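Local atomic coordinates of glycosyl hydrolase family 26 (Bacteroides ovatus, PDB entry 4ZXO), a protein that hydrolyses beta-mannans as a beta-mannanase of glycoside hydrolase family 26, probably cutting the beta-1,4-linked mannose backbone during galactomannan breakdown. Residues 33-38 and 59-64; 55-60 and 92-97; 179-184 and 220-225; 187-192 and 226-231. All coordinates share one frame; numbering follows the deposited sequence.

Contact 1. Residues 33-38 and 59-64; sequences DDTAYG and GVMSFD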
# COMPACT_ATOMS: atom_id res chain seq x y z
N ASP A 33 7.12 1.54 6.35
CA ASP A 33 8.19 1.09 7.26
C ASP A 33 8.26 1.99 8.51
O ASP A 33 9.32 2.14 9.12
CB ASP A 33 9.53 1.03 6.51
CG ASP A 33 9.68 -0.26 5.72
OD1 ASP A 33 8.92 -1.21 6.03
OD2 ASP A 33 10.54 -0.31 4.81
N ASP A 34 7.10 2.55 8.91
CA ASP A 34 7.10 3.62 9.89
C ASP A 34 7.72 3.24 11.24
O ASP A 34 8.49 4.04 11.83
CB ASP A 34 5.66 4.07 10.14
CG ASP A 34 5.61 5.30 11.05
OD1 ASP A 34 6.10 6.38 10.63
OD2 ASP A 34 5.13 5.17 12.20
N THR A 35 7.43 2.03 11.71
CA THR A 35 7.95 1.59 12.99
C THR A 35 9.13 0.64 12.86
O THR A 35 9.62 0.13 13.88
CB THR A 35 6.84 0.90 13.79
OG1 THR A 35 6.12 0.02 12.90
CG2 THR A 35 5.88 1.95 14.35
N ALA A 36 9.61 0.45 11.64
CA ALA A 36 10.81 -0.37 11.44
C ALA A 36 12.11 0.45 11.53
O ALA A 36 13.11 -0.03 12.08
CB ALA A 36 10.73 -1.09 10.10
N TYR A 37 12.10 1.66 10.95
CA TYR A 37 13.31 2.51 10.97
C TYR A 37 12.93 3.91 10.49
O TYR A 37 11.79 4.15 10.06
CB TYR A 37 14.43 1.89 10.08
CG TYR A 37 13.97 1.66 8.65
CD1 TYR A 37 13.80 2.73 7.78
CD2 TYR A 37 13.67 0.37 8.20
CE1 TYR A 37 13.37 2.55 6.47
CE2 TYR A 37 13.25 0.16 6.90
CZ TYR A 37 13.06 1.25 6.04
OH TYR A 37 12.55 1.07 4.76
N GLY A 38 13.87 4.85 10.53
CA GLY A 38 13.65 6.19 10.04
C GLY A 38 14.98 6.88 9.94
O GLY A 38 16.05 6.22 9.99
N GLY A 59 -2.28 6.33 10.98
CA GLY A 59 -3.41 5.43 10.93
C GLY A 59 -3.13 4.19 10.09
O GLY A 59 -3.73 3.13 10.30
N VAL A 60 -2.23 4.31 9.11
CA VAL A 60 -1.82 3.16 8.27
C VAL A 60 -0.32 3.00 8.34
O VAL A 60 0.43 4.00 8.28
CB VAL A 60 -2.19 3.39 6.80
CG1 VAL A 60 -1.75 2.18 5.95
CG2 VAL A 60 -3.70 3.65 6.61
N MET A 61 0.13 1.76 8.43
CA MET A 61 1.55 1.46 8.23
C MET A 61 1.65 0.43 7.15
O MET A 61 0.79 -0.46 7.06
CB MET A 61 2.17 0.91 9.50
CG MET A 61 2.30 2.00 10.55
SD MET A 61 2.92 1.33 12.10
CE MET A 61 2.67 2.77 13.16
N SER A 62 2.64 0.58 6.27
CA SER A 62 2.86 -0.46 5.25
C SER A 62 4.26 -0.99 5.38
O SER A 62 5.18 -0.33 5.89
CB SER A 62 2.59 0.07 3.81
OG SER A 62 3.39 1.19 3.50
N PHE A 63 4.43 -2.19 4.86
CA PHE A 63 5.71 -2.87 4.86
C PHE A 63 5.78 -3.67 3.58
O PHE A 63 4.78 -3.82 2.89
CB PHE A 63 5.89 -3.79 6.10
CG PHE A 63 5.60 -3.10 7.43
CD1 PHE A 63 6.61 -2.39 8.10
CD2 PHE A 63 4.33 -3.15 7.96
CE1 PHE A 63 6.33 -1.76 9.28
CE2 PHE A 63 4.01 -2.53 9.18
CZ PHE A 63 5.02 -1.82 9.84
N ASP A 64 6.95 -4.23 3.27
CA ASP A 64 7.11 -4.95 1.99
C ASP A 64 7.51 -6.38 2.23
O ASP A 64 8.30 -6.68 3.13
CB ASP A 64 8.13 -4.25 1.11
CG ASP A 64 7.93 -4.55 -0.38
OD1 ASP A 64 7.20 -3.76 -1.03
OD2 ASP A 64 8.38 -5.61 -0.88
O HOH W 1 9.29 -3.44 4.61
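Asp33 and Ser62 join the two backbones through one nearly straight bond, Asp33 N giving its hydrogen to Ser62 O over 2.7 Å at 173°, so that the pairing of strand 27-32 with strand 60-64 is carried into the loop that follows. Beyond this bond the loop turns over the strand and its side chains settle on Met61 and Phe63. The thioether of Met61 reaches Thr35: its CE lies 3.5 Å from Thr35 CG2, and its SD is also 3.5 Å from Thr35 OG1. With CG anti to the carbonyl carbon (chi1 -70°) and the chain extended beyond it, methionine is long and slender enough to cross threonine at about a right angle while CE also meets Asp34 OD2. That carboxylate is bound by His31 and Ser48. The Phe63 ring turns its edge to Thr35, Thr35 OG1 lying near the ring plane, 3.7 Å from CZ, and its CD1 stands 3.3 Å from Asp33 OD1, the carboxylate and ring planes being 40° apart. A water bonded to Asp33 OD1 at 2.7 Å accepts from Asp64 N. Helix 81-93 covers this side through Tyr87 on Thr35 and Leu84 on Phe63. The chemistry is thus mixed: the buried Asp33 carboxylate has a water on OD1 and, at a doubtfully short distance, the Tyr37 hydroxyl beside OD2, while the sulphur and the ring supply apolar filling.

Contact 2. Residues 55-60 and 92-97; sequences GAYPGV and YARGGM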
# COMPACT_ATOMS: atom_id res chain seq x y z
N GLY A 55 3.30 13.34 17.31
CA GLY A 55 2.84 12.80 18.57
C GLY A 55 1.90 11.63 18.47
O GLY A 55 1.51 11.08 19.50
N ALA A 56 1.49 11.25 17.26
CA ALA A 56 0.67 10.03 17.14
C ALA A 56 1.21 9.14 16.05
O ALA A 56 1.78 9.60 15.06
CB ALA A 56 -0.75 10.36 16.81
N TYR A 57 0.96 7.85 16.21
CA TYR A 57 1.26 6.92 15.13
C TYR A 57 0.33 7.15 13.90
O TYR A 57 -0.84 7.52 14.04
CB TYR A 57 1.10 5.48 15.59
CG TYR A 57 2.12 5.02 16.56
CD1 TYR A 57 3.44 4.78 16.16
CD2 TYR A 57 1.79 4.82 17.91
CE1 TYR A 57 4.40 4.30 17.07
CE2 TYR A 57 2.75 4.37 18.82
CZ TYR A 57 4.03 4.09 18.39
OH TYR A 57 4.94 3.67 19.31
N PRO A 58 0.85 6.93 12.67
CA PRO A 58 -0.00 7.04 11.48
C PRO A 58 -1.14 5.97 11.53
O PRO A 58 -0.97 4.88 12.08
CB PRO A 58 0.97 6.80 10.33
CG PRO A 58 2.06 6.00 10.92
CD PRO A 58 2.22 6.50 12.33
N GLY A 59 -2.28 6.33 10.98
CA GLY A 59 -3.41 5.43 10.93
C GLY A 59 -3.13 4.19 10.09
O GLY A 59 -3.73 3.13 10.30
N VAL A 60 -2.23 4.31 9.11
CA VAL A 60 -1.82 3.16 8.27
C VAL A 60 -0.32 3.00 8.34
O VAL A 60 0.43 4.00 8.28
CB VAL A 60 -2.19 3.39 6.80
CG1 VAL A 60 -1.75 2.18 5.95
CG2 VAL A 60 -3.70 3.65 6.61
N TYR A 92 -1.99 -3.35 14.75
CA TYR A 92 -3.36 -3.76 14.92
C TYR A 92 -3.82 -3.52 16.37
O TYR A 92 -4.94 -3.03 16.62
CB TYR A 92 -3.50 -5.25 14.60
CG TYR A 92 -4.92 -5.76 14.73
CD1 TYR A 92 -5.82 -5.59 13.69
CD2 TYR A 92 -5.35 -6.42 15.88
CE1 TYR A 92 -7.11 -6.06 13.79
CE2 TYR A 92 -6.68 -6.89 16.01
CZ TYR A 92 -7.55 -6.72 14.94
OH TYR A 92 -8.85 -7.17 15.04
N ALA A 93 -2.95 -3.82 17.31
CA ALA A 93 -3.31 -3.69 18.74
C ALA A 93 -3.67 -2.24 19.08
O ALA A 93 -4.56 -1.97 19.91
CB ALA A 93 -2.17 -4.21 19.62
N ARG A 94 -3.02 -1.27 18.44
CA ARG A 94 -3.30 0.13 18.78
C ARG A 94 -4.48 0.64 17.93
O ARG A 94 -4.92 1.76 18.10
CB ARG A 94 -2.03 1.00 18.62
CG ARG A 94 -1.51 1.21 17.22
CD ARG A 94 -0.30 2.17 17.19
NE ARG A 94 0.90 1.60 17.84
CZ ARG A 94 1.91 0.97 17.21
NH1 ARG A 94 1.90 0.79 15.87
NH2 ARG A 94 2.94 0.51 17.94
N GLY A 95 -5.01 -0.21 17.04
CA GLY A 95 -6.17 0.19 16.25
C GLY A 95 -5.89 0.70 14.85
O GLY A 95 -6.84 1.09 14.12
N GLY A 96 -4.64 0.68 14.43
CA GLY A 96 -4.34 1.16 13.07
C GLY A 96 -4.49 0.08 12.02
O GLY A 96 -4.73 -1.11 12.33
N MET A 97 -4.31 0.51 10.76
CA MET A 97 -4.42 -0.37 9.60
C MET A 97 -3.03 -0.79 9.10
O MET A 97 -2.03 -0.04 9.33
CB MET A 97 -5.15 0.35 8.43
CG MET A 97 -5.69 -0.62 7.42
SD MET A 97 -6.30 0.25 5.96
CE MET A 97 -4.82 0.23 4.92
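Arg94 lays its guanidinium flat on the ring of Tyr57, a cation-pi stack in which CZ stands 3.8 Å from the ring centroid and 9° off the ring normal. The planes differ by 23°, and NE lies over the face toward the rim, 3.3 Å from Tyr57 CD2. The arginine chain is bent at chi3 (67°), which turns NE over the ring. An alanine in place of Tyr57 would probably leave the guanidinium without its aromatic platform and freer to turn. Nearer the strand, Met97 N donates to Gly59 O in a nearly straight bond of 2.7 Å, and Val60 CG1 packs on Met97 CE at 3.8 Å, the two side chains lying side by side on one face of the sheet. This is where a beta-alpha-beta crossover of the TIM barrel closes: strand 60-64, helix 81-93 and strand 97-101, with Val60 and Met97 in a parallel bridge. Gly95 ends the helix in a Schellman motif, its positive phi suiting glycine. Gly96 follows, where a side chain would press on Gly59 O. Farther out, Gln91 takes a bond from Arg94 NH1 and gives one to Pro58 O, while the hydroxyl of Tyr57 is bonded to Gly46 O, fixing the far end of the ring.

Contact 3. Residues 179-184 and 220-225; sequences CSSEQY and LERYPG. With PO4 (phosphate ion), chain C.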
# COMPACT_ATOMS: atom_id res chain seq x y z
N CYS A 179 4.16 -7.52 -20.61
CA CYS A 179 3.14 -8.58 -20.67
C CYS A 179 1.88 -8.02 -21.27
O CYS A 179 1.72 -6.79 -21.34
CB CYS A 179 2.84 -9.16 -19.26
SG CYS A 179 2.21 -7.92 -18.03
N SER A 180 0.98 -8.89 -21.68
CA SER A 180 -0.34 -8.45 -22.18
C SER A 180 -1.30 -8.18 -21.04
O SER A 180 -1.05 -8.58 -19.88
CB SER A 180 -0.94 -9.53 -23.09
OG SER A 180 -1.34 -10.67 -22.34
N SER A 181 -2.40 -7.54 -21.38
CA SER A 181 -3.45 -7.28 -20.41
C SER A 181 -3.98 -8.58 -19.80
O SER A 181 -4.22 -8.65 -18.60
CB SER A 181 -4.58 -6.49 -21.06
OG SER A 181 -5.61 -6.27 -20.14
N GLU A 182 -4.18 -9.61 -20.62
CA GLU A 182 -4.70 -10.87 -20.13
C GLU A 182 -3.69 -11.61 -19.28
O GLU A 182 -4.08 -12.22 -18.27
CB GLU A 182 -5.15 -11.76 -21.30
CG GLU A 182 -6.51 -11.29 -21.82
CD GLU A 182 -7.61 -11.05 -20.71
OE1 GLU A 182 -7.86 -11.95 -19.86
OE2 GLU A 182 -8.23 -9.94 -20.70
N GLN A 183 -2.42 -11.57 -19.68
CA GLN A 183 -1.39 -12.16 -18.85
C GLN A 183 -1.33 -11.49 -17.46
O GLN A 183 -1.23 -12.16 -16.41
CB GLN A 183 -0.03 -12.04 -19.53
CG GLN A 183 0.12 -13.05 -20.68
CD GLN A 183 1.36 -12.81 -21.53
OE1 GLN A 183 1.86 -11.67 -21.64
NE2 GLN A 183 1.88 -13.87 -22.10
N TYR A 184 -1.36 -10.15 -17.46
CA TYR A 184 -1.33 -9.42 -16.20
C TYR A 184 -2.54 -9.79 -15.31
O TYR A 184 -2.41 -10.00 -14.08
CB TYR A 184 -1.30 -7.91 -16.47
CG TYR A 184 -1.29 -7.11 -15.20
CD1 TYR A 184 -0.11 -6.88 -14.46
CD2 TYR A 184 -2.50 -6.60 -14.69
CE1 TYR A 184 -0.13 -6.16 -13.23
CE2 TYR A 184 -2.51 -5.90 -13.49
CZ TYR A 184 -1.32 -5.66 -12.80
OH TYR A 184 -1.41 -4.99 -11.62
N LEU A 220 -8.58 1.16 -15.95
CA LEU A 220 -9.13 -0.19 -15.79
C LEU A 220 -8.75 -1.17 -16.87
O LEU A 220 -9.29 -2.29 -16.88
CB LEU A 220 -10.66 -0.13 -15.72
CG LEU A 220 -11.17 0.65 -14.49
CD1 LEU A 220 -12.74 0.67 -14.52
CD2 LEU A 220 -10.69 -0.03 -13.20
N GLU A 221 -7.91 -0.79 -17.85
CA GLU A 221 -7.61 -1.70 -18.97
C GLU A 221 -7.07 -3.05 -18.48
O GLU A 221 -7.38 -4.09 -19.05
CB GLU A 221 -6.58 -1.05 -19.90
CG GLU A 221 -6.35 -1.84 -21.17
CD GLU A 221 -4.90 -2.10 -21.56
OE1 GLU A 221 -3.91 -1.97 -20.79
OE2 GLU A 221 -4.76 -2.43 -22.74
N ARG A 222 -6.27 -3.02 -17.41
CA ARG A 222 -5.69 -4.26 -16.89
C ARG A 222 -6.29 -4.69 -15.54
O ARG A 222 -5.64 -5.43 -14.72
CB ARG A 222 -4.16 -4.10 -16.77
CG ARG A 222 -3.54 -3.98 -18.13
CD ARG A 222 -2.02 -4.01 -18.16
NE ARG A 222 -1.68 -4.06 -19.59
CZ ARG A 222 -0.60 -4.67 -20.09
NH1 ARG A 222 0.29 -5.25 -19.26
NH2 ARG A 222 -0.41 -4.70 -21.42
N TYR A 223 -7.50 -4.23 -15.28
CA TYR A 223 -8.19 -4.52 -14.03
C TYR A 223 -8.72 -5.95 -14.03
O TYR A 223 -9.47 -6.33 -14.94
CB TYR A 223 -9.36 -3.53 -13.89
CG TYR A 223 -10.17 -3.63 -12.64
CD1 TYR A 223 -9.68 -3.23 -11.41
CD2 TYR A 223 -11.49 -4.01 -12.70
CE1 TYR A 223 -10.43 -3.32 -10.29
CE2 TYR A 223 -12.30 -4.04 -11.56
CZ TYR A 223 -11.76 -3.69 -10.36
OH TYR A 223 -12.59 -3.73 -9.25
N PRO A 224 -8.36 -6.74 -12.98
CA PRO A 224 -8.72 -8.16 -13.00
C PRO A 224 -10.15 -8.43 -12.53
O PRO A 224 -10.60 -9.57 -12.58
CB PRO A 224 -7.69 -8.79 -12.04
CG PRO A 224 -7.45 -7.64 -11.00
CD PRO A 224 -7.42 -6.39 -11.88
N GLY A 225 -10.88 -7.42 -12.09
CA GLY A 225 -12.29 -7.62 -11.81
C GLY A 225 -12.74 -7.32 -10.39
O GLY A 225 -11.96 -7.37 -9.42
P PO4 C . 5.18 -13.02 -24.58
O1 PO4 C . 4.80 -11.71 -25.20
O2 PO4 C . 3.95 -13.74 -24.17
O3 PO4 C . 5.90 -13.89 -25.67
O4 PO4 C . 6.12 -12.67 -23.47
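Arg222 packs its CB on the ring of Tyr184, 3.7 Å from CD2, while its own carbonyl O meets that ring at the edge. CG, anti to the carbonyl carbon (chi1 -67°), lies beside the Ser181 side chain, and the extended chain carries on to NE, which pairs with Glu221 OE1 at 3.3 Å in a salt bridge within the loop. At the tip, NH1 and NH2 both donate to Cys179 O, each at 3.0 Å; because one atom serves two donors, both bonds are bent, to about 140°. Cys179 SG sits 3.5 Å from NH1, and one face of the guanidinium lies against the peptide of Ser180 and Ser181. The peptide so covered begins helix 181-197 of the TIM barrel, where Ser180 is the N-cap and forms a capping box: Gln183 N donates to Ser180 OG, and Ser180 N to Gln183 OE1 over 2.9 Å. A leucine in place of Arg222 would probably leave Cys179 O without these two donors and Glu221 OE1 without this salt bridge. Ser181 OG also donates to Glu221 O, a bond that is doubtful because Ser181 is modelled in two conformers. Gln183 NE2 donates to a phosphate ion, probably from the crystallisation liquor, and Tyr184 OH is bonded to Trp164 O.

Contact 4. Residues 187-192 and 226-231; sequences LWRMTN and DDIIDV
On the outer layer of the TIM barrel, where helix 181-197 packs against the loop leading into strand 231-235, Trp188 of the helix meets Ile229 and Ile228 of the loop. Ile229 sends its CD1 over one face of the indole, 3.7 Å from the centroid of the six-membered ring and 14° off its normal, a CH-pi contact; the two side chains cross at about a right angle. CD1 is folded back on its chain (chi2 -59°), and with that turn the methyl comes to rest close to both CZ3 and CH2. Ile228, the neighbouring residue, spreads over three positions of the helix. Its CG2 lies 4.1 Å from Trp188 CE3, its CD1 reaches Arg189 CG at 3.7 Å, and its CG1 meets Asn192 ND2 at 4.1 Å. A branched residue suits this place, since CG2 turns to the tryptophan while the CG1-CD1 branch lies against Asn192 and Arg189, and the arginine contributes its aliphatic stem. The indole has further partners: its NE1 is hydrogen-bonded to the hydroxyl of Tyr184, and Trp164 meets it edge-to-face. Leu205 of strand 203-207 touches both Trp188 and Ile228, so the helix, the loop and that strand share one apolar layer. No hydrogen bond crosses between residues 187-192 and 226-231. The cohesion therefore comes from dispersion and from the ring face receiving a methyl group, with the polar N-H of the indole bonded within its own helix, so that tryptophan can lie buried among apolar side chains.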
# COMPACT_ATOMS: atom_id res chain seq x y z
N LEU A 187 -1.98 -12.96 -13.54
CA LEU A 187 -1.18 -12.85 -12.31
C LEU A 187 -2.07 -12.64 -11.11
O LEU A 187 -1.91 -13.26 -10.07
CB LEU A 187 -0.20 -11.69 -12.32
CG LEU A 187 1.08 -11.88 -13.12
CD1 LEU A 187 1.87 -10.59 -13.09
CD2 LEU A 187 1.85 -13.07 -12.57
N TRP A 188 -3.00 -11.73 -11.26
CA TRP A 188 -3.94 -11.46 -10.20
C TRP A 188 -4.82 -12.65 -9.89
O TRP A 188 -5.02 -12.96 -8.71
CB TRP A 188 -4.82 -10.29 -10.58
CG TRP A 188 -4.20 -8.94 -10.25
CD1 TRP A 188 -3.62 -8.05 -11.12
CD2 TRP A 188 -4.12 -8.34 -8.95
NE1 TRP A 188 -3.21 -6.93 -10.44
CE2 TRP A 188 -3.52 -7.07 -9.12
CE3 TRP A 188 -4.52 -8.75 -7.67
CZ2 TRP A 188 -3.29 -6.21 -8.04
CZ3 TRP A 188 -4.30 -7.87 -6.59
CH2 TRP A 188 -3.70 -6.62 -6.78
N ARG A 189 -5.32 -13.33 -10.91
CA ARG A 189 -6.13 -14.51 -10.64
C ARG A 189 -5.35 -15.62 -9.94
O ARG A 189 -5.88 -16.24 -8.99
CB ARG A 189 -6.74 -15.00 -11.94
CG ARG A 189 -7.84 -14.04 -12.43
CD ARG A 189 -8.82 -14.72 -13.36
NE ARG A 189 -8.09 -15.31 -14.47
CZ ARG A 189 -7.78 -14.68 -15.62
NH1 ARG A 189 -7.10 -15.38 -16.53
NH2 ARG A 189 -8.18 -13.42 -15.88
N MET A 190 -4.12 -15.87 -10.37
CA MET A 190 -3.25 -16.84 -9.65
C MET A 190 -3.03 -16.45 -8.21
O MET A 190 -3.07 -17.27 -7.31
CB MET A 190 -1.87 -16.96 -10.32
CG MET A 190 -1.90 -17.67 -11.63
SD MET A 190 -0.39 -17.35 -12.60
CE MET A 190 0.89 -17.92 -11.50
N THR A 191 -2.77 -15.16 -7.98
CA THR A 191 -2.56 -14.70 -6.60
C THR A 191 -3.81 -14.92 -5.76
O THR A 191 -3.75 -15.48 -4.66
CB THR A 191 -2.21 -13.22 -6.62
OG1 THR A 191 -1.03 -13.01 -7.44
CG2 THR A 191 -1.96 -12.66 -5.18
N ASN A 192 -4.94 -14.48 -6.28
CA ASN A 192 -6.19 -14.63 -5.51
C ASN A 192 -6.49 -16.09 -5.30
O ASN A 192 -6.90 -16.49 -4.20
CB ASN A 192 -7.32 -13.94 -6.25
CG ASN A 192 -8.62 -14.04 -5.53
OD1 ASN A 192 -8.77 -13.52 -4.41
ND2 ASN A 192 -9.60 -14.69 -6.16
N ASP A 226 -14.03 -6.99 -10.29
CA ASP A 226 -14.63 -6.61 -9.02
C ASP A 226 -14.64 -7.72 -7.99
O ASP A 226 -14.78 -7.46 -6.78
CB ASP A 226 -16.06 -6.13 -9.25
CG ASP A 226 -16.12 -4.82 -9.95
OD1 ASP A 226 -15.16 -4.03 -9.91
OD2 ASP A 226 -17.18 -4.52 -10.52
N ASP A 227 -14.57 -8.95 -8.47
CA ASP A 227 -14.57 -10.11 -7.58
C ASP A 227 -13.17 -10.39 -6.96
O ASP A 227 -13.01 -11.27 -6.10
CB ASP A 227 -15.05 -11.34 -8.36
CG ASP A 227 -14.16 -11.66 -9.56
OD1 ASP A 227 -13.64 -10.74 -10.25
OD2 ASP A 227 -14.00 -12.87 -9.83
N ILE A 228 -12.16 -9.66 -7.44
CA ILE A 228 -10.79 -9.84 -6.94
C ILE A 228 -10.36 -8.61 -6.16
O ILE A 228 -9.79 -8.73 -5.07
CB ILE A 228 -9.82 -10.11 -8.13
CG1 ILE A 228 -10.13 -11.51 -8.70
CG2 ILE A 228 -8.37 -10.02 -7.70
CD1 ILE A 228 -9.40 -11.83 -9.97
N ILE A 229 -10.60 -7.42 -6.71
CA ILE A 229 -10.06 -6.18 -6.14
C ILE A 229 -11.05 -5.61 -5.13
O ILE A 229 -12.25 -5.59 -5.36
CB ILE A 229 -9.78 -5.14 -7.24
CG1 ILE A 229 -8.69 -5.66 -8.23
CG2 ILE A 229 -9.33 -3.80 -6.59
CD1 ILE A 229 -7.31 -6.00 -7.52
N ASP A 230 -10.52 -5.16 -4.01
CA ASP A 230 -11.32 -4.50 -2.96
C ASP A 230 -11.08 -2.99 -2.85
O ASP A 230 -11.98 -2.27 -2.41
CB ASP A 230 -11.01 -5.13 -1.59
CG ASP A 230 -11.30 -6.58 -1.60
OD1 ASP A 230 -12.47 -6.93 -1.80
OD2 ASP A 230 -10.38 -7.39 -1.47
N VAL A 231 -9.88 -2.52 -3.22
CA VAL A 231 -9.52 -1.10 -3.03
C VAL A 231 -8.90 -0.60 -4.32
O VAL A 231 -7.99 -1.24 -4.86
CB VAL A 231 -8.50 -0.92 -1.90
CG1 VAL A 231 -8.05 0.57 -1.80
CG2 VAL A 231 -9.07 -1.49 -0.57

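From the N terminus, contact 1 closes the loop and helix between strands 27-32 and 60-64. Contact 2 begins on the stretch where contact 1 ends and closes beyond it, completing the crossover through helix 81-93; the two share Gly59 and Val60 and touch where Met61 N meets Met97 O. Much later in the chain, and after both have closed, contacts 3 and 4 open on the same helix, 181-197, and end on successive parts of the loop before strand 231-235. Their segments alternate, so these two cross, and Pro224 packs on Trp188 between them. Contact 1 lies across the chain's centre from both, so the two pairs tie different sectors of one barrel.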